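Local coordinates for RNA-dependent RNA polymerase (Toscana virus, PDB 6QW0), which probably cleaves capped host RNAs through its manganese-binding endonuclease domain, supplying primers for viral transcription by the L protein, at residues P34-K39 with R197-E202; I47-S52 with S61-F66. All coordinates share one frame; numbering follows the deposited sequence. Where two conformers were deposited one is given.

Both contacts belong to the small antiparallel sheet of strands 36-39, 46-49 and 66-68, whose middle strand is 46-49. Their centres lie 11 Å apart, about 21 and 20 Å from the chain's centre and on the same side of it. Along the chain, interaction 2 (47-52 with 61-66) is nested inside the long loop closed by interaction 1 (34-39 with 197-202). The two meet directly: Val37 N lies 3.0 Å from Asp48 O, a probable hydrogen bond. Interaction 1 packs an outer strand on the C-terminal helix 183-203, while interaction 2 joins the middle strand to the chain entering the other outer strand. Together they put the small sheet against that helix, tying residues far apart in sequence into one part of the endonuclease.

Interaction 1. Residues P34-K39 with R197-E202; sequences PAYVIK and RDIFEE
A strand-on-helix packing joins an outer strand of the small antiparallel sheet, 36-39, to the C-terminal part of helix 183-203, with Tyr36 and Ile38 facing Ile199, Asp198 and Glu202. The segment axes approach to 10.2 Å and run nearly the same way, 28° apart. Tyr36 and Ile38, two apart on the strand and both pointing toward the helix, share Ile199 and Glu202, and Tyr36 also reaches Asp198. Tyr36 carries most of the contact. Its CG sits between the backbone N and the carbonyl carbon (chi1 47°), and the ring reaches over to the helix. One face is covered by Ile199: the CG1 methylene stands 3.9 Å from the ring centroid, only 8° off the normal, a CH-pi contact over the centre. The two side chains slide past each other in opposite directions. Beyond the ring, the hydroxyl lies 3.5 Å from Asp198 CB, the two side chains crossing at about a right angle.

Ile38 extends the apolar patch: its CD1 touches both Ile199 CG2 and Glu202 CB, 4.0 Å from the latter. Leu195 and Ile47 add further contacts to Tyr36, while Phe77 of helix 77-82 also touches Ile199. The contact is a surface one, and polar groups add to it. The Glu202 carboxylate lies at the edge of the Tyr36 ring. A water donates to both Glu202 OE1 and the Tyr36 carbonyl O, so each carboxylate oxygen has a link to the same tyrosine. On the other oxygen, Tyr36 OH donates a 2.8 Å hydrogen bond to Glu202 OE2, arriving from above the carboxylate plane.

Interaction 2. Residues I47-S52 with S61-F66; sequences IDIATS and STIQPF
Asp48 and Phe66 form an antiparallel non-hydrogen-bonded pair, CA to CA 4.8 Å, and beside it Ile49 N donates an almost straight bond to Pro65 O (2.7 Å, 179° at the hydrogen). A CA-H...O contact from Phe66 CA to Ile47 O, 3.4 Å, reinforces the pairing. From Pro65 back to Ile63 the chain is irregular and meets 47-52 through both side-chain and backbone atoms.

Asp48 and Phe66 lie side by side, pointing the same way. In the modelled conformer of Asp48, one of two, CG is anti to the backbone N (chi1 -179°) and comes 3.3 Å from Phe66 CE1, a contact that is therefore provisional. The two planes are 32° apart. Ile49 turns toward the incoming chain and crosses Ile63 at about a right angle; its CD1 and CG2 both meet Ile63 CG2, each at 4.0 Å. Thr51 follows an inverse gamma turn centred on Ala50 and presents its two branches differently: CG2 lies 3.4 Å from Ile63 O, whereas OG1 is near Pro65 CB at 3.7 Å. The Gln64 side chain starts away from 47-52, and its NE2 donates to Thr62 O.

Ile63 packs on Phe191 and Leu195 of helix 183-203, and both it and Ile49 touch Phe81 of helix 77-82. Strand 36-39 flanks 46-49 on the side away from strand 66-68.

Interaction 1. Residues P34-K39 with R197-E202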
ATOM      1  N   PRO A  34      14.209  10.215 -12.739  1.00 24.49           N
ATOM      2  CA  PRO A  34      14.246   9.860 -14.163  1.00 22.69           C
ATOM      3  C   PRO A  34      13.301  10.702 -15.000  1.00 21.75           C
ATOM      4  O   PRO A  34      12.196  11.052 -14.579  1.00 22.39           O
ATOM      5  CB  PRO A  34      13.826   8.384 -14.179  1.00 22.88           C
ATOM      6  CG  PRO A  34      12.923   8.265 -12.979  1.00 23.43           C
ATOM      7  CD  PRO A  34      13.536   9.184 -11.925  1.00 23.20           C
ATOM      8  N   ALA A  35      13.761  11.026 -16.208  1.00 22.53           N
ATOM      9  CA  ALA A  35      12.908  11.644 -17.210  1.00 22.19           C
ATOM     10  C   ALA A  35      11.785  10.693 -17.614  1.00 22.08           C
ATOM     11  O   ALA A  35      11.880   9.480 -17.446  1.00 28.20           O
ATOM     12  CB  ALA A  35      13.720  12.009 -18.454  1.00 23.31           C
ATOM     13  N   TYR A  36      10.716  11.268 -18.157  1.00 24.67           N
ATOM     14  CA  TYR A  36       9.589  10.496 -18.663  1.00 26.77           C
ATOM     15  C   TYR A  36       9.067  11.159 -19.930  1.00 28.85           C
ATOM     16  O   TYR A  36       9.113  12.383 -20.076  1.00 28.28           O
ATOM     17  CB  TYR A  36       8.441  10.364 -17.616  1.00 26.00           C
ATOM     18  CG  TYR A  36       8.069  11.671 -16.940  1.00 26.77           C
ATOM     19  CD1 TYR A  36       8.733  12.094 -15.793  1.00 27.05           C
ATOM     20  CD2 TYR A  36       7.081  12.506 -17.467  1.00 30.67           C
ATOM     21  CE1 TYR A  36       8.423  13.303 -15.180  1.00 28.33           C
ATOM     22  CE2 TYR A  36       6.764  13.718 -16.856  1.00 32.54           C
ATOM     23  CZ  TYR A  36       7.442  14.110 -15.717  1.00 32.41           C
ATOM     24  OH  TYR A  36       7.142  15.317 -15.110  1.00 31.69           O
ATOM     25  N   VAL A  37       8.580  10.337 -20.854  1.00 27.80           N
ATOM     26  CA  VAL A  37       7.958  10.809 -22.087  1.00 29.51           C
ATOM     27  C   VAL A  37       6.554  10.223 -22.134  1.00 29.19           C
ATOM     28  O   VAL A  37       6.393   8.999 -22.068  1.00 31.20           O
ATOM     29  CB  VAL A  37       8.758  10.405 -23.336  1.00 30.96           C
ATOM     30  CG1 VAL A  37       8.065  10.919 -24.598  1.00 32.47           C
ATOM     31  CG2 VAL A  37      10.193  10.924 -23.254  1.00 27.63           C
ATOM     32  N   ILE A  38       5.548  11.089 -22.226  1.00 32.70           N
ATOM     33  CA  ILE A  38       4.147  10.684 -22.271  1.00 33.53           C
ATOM     34  C   ILE A  38       3.639  10.861 -23.693  1.00 42.53           C
ATOM     35  O   ILE A  38       3.806  11.933 -24.288  1.00 39.93           O
ATOM     36  CB  ILE A  38       3.288  11.497 -21.288  1.00 37.17           C
ATOM     37  CG1 ILE A  38       3.806  11.327 -19.862  1.00 35.64           C
ATOM     38  CG2 ILE A  38       1.825  11.080 -21.405  1.00 39.67           C
ATOM     39  CD1 ILE A  38       3.150  12.262 -18.862  1.00 41.99           C
ATOM     40  N   LYS A  39       2.998   9.822 -24.226  1.00 40.11           N
ATOM     41  CA  LYS A  39       2.442   9.835 -25.572  1.00 49.90           C
ATOM     42  C   LYS A  39       1.012   9.313 -25.538  1.00 48.51           C
ATOM     43  O   LYS A  39       0.671   8.449 -24.727  1.00 42.97           O
ATOM     44  CB  LYS A  39       3.280   8.987 -26.542  1.00 45.21           C
ATOM     45  CG  LYS A  39       4.732   9.424 -26.669  1.00 45.77           C
ATOM     46  CD  LYS A  39       4.845  10.731 -27.429  1.00 45.91           C
ATOM     47  N   ARG A 197       3.340  12.152  -8.813  1.00 24.86           N
ATOM     48  CA  ARG A 197       2.719  13.474  -8.830  1.00 26.99           C
ATOM     49  C   ARG A 197       3.157  14.270 -10.053  1.00 26.76           C
ATOM     50  O   ARG A 197       2.339  14.964 -10.669  1.00 29.30           O
ATOM     51  CB  ARG A 197       3.067  14.240  -7.558  1.00 25.40           C
ATOM     52  CG  ARG A 197       2.334  13.743  -6.323  1.00 24.22           C
ATOM     53  CD  ARG A 197       2.942  14.300  -5.056  1.00 31.03           C
ATOM     54  NE  ARG A 197       2.951  15.762  -5.024  1.00 35.38           N
ATOM     55  CZ  ARG A 197       2.776  16.483  -3.918  1.00 43.45           C
ATOM     56  NH1 ARG A 197       2.563  15.880  -2.755  1.00 35.15           N
ATOM     57  NH2 ARG A 197       2.813  17.808  -3.971  1.00 46.26           N
ATOM     58  N   ASP A 198       4.444  14.198 -10.405  1.00 25.78           N
ATOM     59  CA  ASP A 198       4.928  14.906 -11.592  1.00 27.14           C
ATOM     60  C   ASP A 198       4.233  14.391 -12.845  1.00 30.06           C
ATOM     61  O   ASP A 198       3.781  15.175 -13.690  1.00 29.41           O
ATOM     62  CB  ASP A 198       6.443  14.747 -11.733  1.00 27.77           C
ATOM     63  CG  ASP A 198       7.233  15.606 -10.753  1.00 36.18           C
ATOM     64  OD1 ASP A 198       6.685  16.591 -10.214  1.00 36.15           O
ATOM     65  OD2 ASP A 198       8.423  15.288 -10.528  1.00 38.37           O
ATOM     66  N   ILE A 199       4.142  13.066 -12.980  1.00 26.40           N
ATOM     67  CA  ILE A 199       3.521  12.475 -14.162  1.00 27.14           C
ATOM     68  C   ILE A 199       2.037  12.799 -14.193  1.00 30.16           C
ATOM     69  O   ILE A 199       1.485  13.153 -15.241  1.00 30.27           O
ATOM     70  CB  ILE A 199       3.771  10.955 -14.188  1.00 26.58           C
ATOM     71  CG1 ILE A 199       5.256  10.666 -14.410  1.00 28.41           C
ATOM     72  CG2 ILE A 199       2.916  10.277 -15.262  1.00 32.66           C
ATOM     73  CD1 ILE A 199       5.633   9.211 -14.169  1.00 28.87           C
ATOM     74  N   PHE A 200       1.371  12.695 -13.041  1.00 29.31           N
ATOM     75  CA  PHE A 200      -0.066  12.927 -12.984  1.00 31.33           C
ATOM     76  C   PHE A 200      -0.430  14.345 -13.408  1.00 33.98           C
ATOM     77  O   PHE A 200      -1.454  14.559 -14.068  1.00 37.31           O
ATOM     78  CB  PHE A 200      -0.577  12.649 -11.572  1.00 32.01           C
ATOM     79  CG  PHE A 200      -2.055  12.815 -11.429  1.00 33.47           C
ATOM     80  CD1 PHE A 200      -2.922  11.868 -11.945  1.00 38.00           C
ATOM     81  CD2 PHE A 200      -2.582  13.933 -10.801  1.00 39.50           C
ATOM     82  CE1 PHE A 200      -4.292  12.020 -11.825  1.00 37.37           C
ATOM     83  CE2 PHE A 200      -3.951  14.093 -10.678  1.00 39.67           C
ATOM     84  CZ  PHE A 200      -4.804  13.135 -11.189  1.00 43.05           C
ATOM     85  N   GLU A 201       0.380  15.333 -13.019  1.00 29.67           N
ATOM     86  CA  GLU A 201       0.053  16.712 -13.370  1.00 32.47           C
ATOM     87  C   GLU A 201       0.097  16.921 -14.877  1.00 37.45           C
ATOM     88  O   GLU A 201      -0.663  17.734 -15.417  1.00 37.11           O
ATOM     89  CB  GLU A 201       1.001  17.681 -12.668  1.00 38.04           C
ATOM     90  CG  GLU A 201       0.570  19.138 -12.769  1.00 56.75           C
ATOM     91  CD  GLU A 201       1.701  20.109 -12.481  1.00 67.71           C
ATOM     92  OE1 GLU A 201       2.521  19.822 -11.582  1.00 68.88           O
ATOM     93  OE2 GLU A 201       1.771  21.160 -13.154  1.00 69.59           O
ATOM     94  N   GLU A 202       0.956  16.185 -15.575  1.00 30.88           N
ATOM     95  CA  GLU A 202       1.006  16.279 -17.028  1.00 34.72           C
ATOM     96  C   GLU A 202      -0.020  15.367 -17.692  1.00 39.54           C
ATOM     97  O   GLU A 202      -0.508  15.684 -18.784  1.00 45.84           O
ATOM     98  CB  GLU A 202       2.432  15.982 -17.522  1.00 31.46           C
ATOM     99  CG  GLU A 202       3.437  17.068 -17.082  1.00 35.89           C
ATOM    100  CD  GLU A 202       4.867  16.840 -17.542  1.00 30.65           C
ATOM    101  OE1 GLU A 202       5.081  16.365 -18.681  1.00 33.49           O
ATOM    102  OE2 GLU A 202       5.793  17.153 -16.751  1.00 28.60           O
TER
HETATM  103  O   HOH W   1       6.627  14.393 -20.302  1.00 42.69           O

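Interaction 2. Residues I47-S52 with S61-F66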
ATOM      1  N   ILE A  47       3.942   5.665 -21.194  1.00 35.51           N
ATOM      2  CA  ILE A  47       4.984   6.399 -20.467  1.00 33.61           C
ATOM      3  C   ILE A  47       6.299   5.635 -20.566  1.00 33.00           C
ATOM      4  O   ILE A  47       6.400   4.504 -20.079  1.00 36.95           O
ATOM      5  CB  ILE A  47       4.635   6.613 -18.984  1.00 31.00           C
ATOM      6  CG1 ILE A  47       3.233   7.200 -18.814  1.00 33.57           C
ATOM      7  CG2 ILE A  47       5.668   7.537 -18.328  1.00 30.59           C
ATOM      8  CD1 ILE A  47       2.765   7.202 -17.382  1.00 38.00           C
ATOM      9  N   ASP A  48       7.313   6.260 -21.168  1.00 30.48           N
ATOM     10  CA  ASP A  48       8.669   5.722 -21.180  0.53 29.09           C
ATOM     11  C   ASP A  48       9.480   6.462 -20.125  1.00 27.52           C
ATOM     12  O   ASP A  48       9.690   7.674 -20.234  1.00 29.54           O
ATOM     13  CB  ASP A  48       9.316   5.867 -22.559  0.53 30.83           C
ATOM     14  CG  ASP A  48      10.733   5.280 -22.625  0.53 33.98           C
ATOM     15  OD1 ASP A  48      11.240   4.727 -21.620  0.53 30.56           O
ATOM     16  OD2 ASP A  48      11.351   5.371 -23.709  0.53 41.34           O
ATOM     17  N   ILE A  49       9.937   5.733 -19.114  1.00 25.97           N
ATOM     18  CA  ILE A  49      10.672   6.311 -17.991  1.00 23.40           C
ATOM     19  C   ILE A  49      12.146   5.982 -18.165  1.00 25.52           C
ATOM     20  O   ILE A  49      12.507   4.827 -18.420  1.00 27.63           O
ATOM     21  CB  ILE A  49      10.133   5.799 -16.642  1.00 23.50           C
ATOM     22  CG1 ILE A  49       8.669   6.219 -16.485  1.00 28.31           C
ATOM     23  CG2 ILE A  49      11.004   6.326 -15.496  1.00 26.00           C
ATOM     24  CD1 ILE A  49       7.952   5.554 -15.344  1.00 34.11           C
ATOM     25  N   ALA A  50      13.002   7.003 -18.057  1.00 23.98           N
ATOM     26  CA  ALA A  50      14.424   6.848 -18.370  1.00 24.70           C
ATOM     27  C   ALA A  50      15.170   6.251 -17.175  1.00 26.95           C
ATOM     28  O   ALA A  50      15.988   6.891 -16.509  1.00 26.11           O
ATOM     29  CB  ALA A  50      15.019   8.189 -18.788  1.00 28.01           C
ATOM     30  N   THR A  51      14.882   4.978 -16.901  1.00 28.70           N
ATOM     31  CA  THR A  51      15.511   4.324 -15.760  1.00 27.36           C
ATOM     32  C   THR A  51      17.026   4.216 -15.918  1.00 28.63           C
ATOM     33  O   THR A  51      17.734   4.021 -14.923  1.00 29.61           O
ATOM     34  CB  THR A  51      14.883   2.938 -15.545  1.00 29.02           C
ATOM     35  OG1 THR A  51      14.940   2.194 -16.766  1.00 30.83           O
ATOM     36  CG2 THR A  51      13.417   3.077 -15.132  1.00 32.28           C
ATOM     37  N   SER A  52      17.546   4.364 -17.142  1.00 28.64           N
ATOM     38  CA  SER A  52      18.991   4.383 -17.331  1.00 32.10           C
ATOM     39  C   SER A  52      19.658   5.550 -16.614  1.00 30.32           C
ATOM     40  O   SER A  52      20.859   5.484 -16.338  1.00 31.84           O
ATOM     41  CB  SER A  52      19.332   4.444 -18.823  1.00 34.78           C
ATOM     42  OG  SER A  52      18.828   5.629 -19.422  1.00 32.85           O
ATOM     43  N   SER A  61      15.132   2.501  -7.815  1.00 28.90           N
ATOM     44  CA  SER A  61      15.559   1.308  -8.534  1.00 30.25           C
ATOM     45  C   SER A  61      14.418   0.332  -8.774  1.00 30.79           C
ATOM     46  O   SER A  61      14.550  -0.548  -9.628  1.00 28.65           O
ATOM     47  CB  SER A  61      16.672   0.593  -7.772  1.00 29.39           C
ATOM     48  OG  SER A  61      16.219   0.211  -6.486  1.00 44.19           O
ATOM     49  N   THR A  62      13.293   0.473  -8.068  1.00 27.88           N
ATOM     50  CA  THR A  62      12.164  -0.410  -8.346  1.00 24.86           C
ATOM     51  C   THR A  62      11.316   0.037  -9.527  1.00 29.62           C
ATOM     52  O   THR A  62      10.374  -0.670  -9.886  1.00 28.54           O
ATOM     53  CB  THR A  62      11.239  -0.538  -7.127  1.00 26.25           C
ATOM     54  OG1 THR A  62      10.633   0.734  -6.843  1.00 25.11           O
ATOM     55  CG2 THR A  62      11.993  -1.047  -5.909  1.00 27.17           C
ATOM     56  N   ILE A  63      11.604   1.185 -10.137  1.00 24.44           N
ATOM     57  CA  ILE A  63      10.751   1.711 -11.198  1.00 22.92           C
ATOM     58  C   ILE A  63      11.072   0.998 -12.504  1.00 26.80           C
ATOM     59  O   ILE A  63      12.240   0.881 -12.890  1.00 27.54           O
ATOM     60  CB  ILE A  63      10.945   3.232 -11.338  1.00 23.32           C
ATOM     61  CG1 ILE A  63      10.513   3.935 -10.043  1.00 24.89           C
ATOM     62  CG2 ILE A  63      10.167   3.761 -12.533  1.00 24.29           C
ATOM     63  CD1 ILE A  63      11.072   5.350  -9.931  1.00 23.97           C
ATOM     64  N   GLN A  64      10.047   0.563 -13.196  1.00 26.77           N
ATOM     65  CA  GLN A  64      10.141  -0.085 -14.494  1.00 30.74           C
ATOM     66  C   GLN A  64      10.069   0.953 -15.614  1.00 30.82           C
ATOM     67  O   GLN A  64       9.424   1.998 -15.462  1.00 32.67           O
ATOM     68  CB  GLN A  64       9.019  -1.105 -14.656  1.00 32.50           C
ATOM     69  CG  GLN A  64       9.044  -2.200 -13.592  1.00 31.20           C
ATOM     70  CD  GLN A  64      10.423  -2.801 -13.408  1.00 38.04           C
ATOM     71  OE1 GLN A  64      10.954  -3.450 -14.313  1.00 40.89           O
ATOM     72  NE2 GLN A  64      11.020  -2.583 -12.240  1.00 38.44           N
ATOM     73  N   PRO A  65      10.704   0.680 -16.758  1.00 32.80           N
ATOM     74  CA  PRO A  65      10.834   1.724 -17.795  1.00 30.37           C
ATOM     75  C   PRO A  65       9.573   2.033 -18.577  1.00 33.71           C
ATOM     76  O   PRO A  65       9.511   3.114 -19.175  1.00 30.71           O
ATOM     77  CB  PRO A  65      11.919   1.167 -18.719  1.00 30.65           C
ATOM     78  CG  PRO A  65      11.938  -0.309 -18.448  1.00 33.42           C
ATOM     79  CD  PRO A  65      11.649  -0.425 -16.983  1.00 32.40           C
ATOM     80  N   PHE A  66       8.578   1.145 -18.637  1.00 27.28           N
ATOM     81  CA  PHE A  66       7.450   1.357 -19.537  1.00 27.89           C
ATOM     82  C   PHE A  66       6.127   1.102 -18.835  1.00 36.89           C
ATOM     83  O   PHE A  66       5.961   0.078 -18.164  1.00 38.83           O
ATOM     84  CB  PHE A  66       7.564   0.458 -20.767  1.00 29.15           C
ATOM     85  CG  PHE A  66       8.761   0.753 -21.591  1.00 25.74           C
ATOM     86  CD1 PHE A  66       8.780   1.851 -22.430  1.00 27.33           C
ATOM     87  CD2 PHE A  66       9.890  -0.037 -21.493  1.00 25.58           C
ATOM     88  CE1 PHE A  66       9.900   2.138 -23.181  1.00 32.46           C
ATOM     89  CE2 PHE A  66      11.013   0.247 -22.234  1.00 27.54           C
ATOM     90  CZ  PHE A  66      11.022   1.336 -23.078  1.00 30.48           C
TER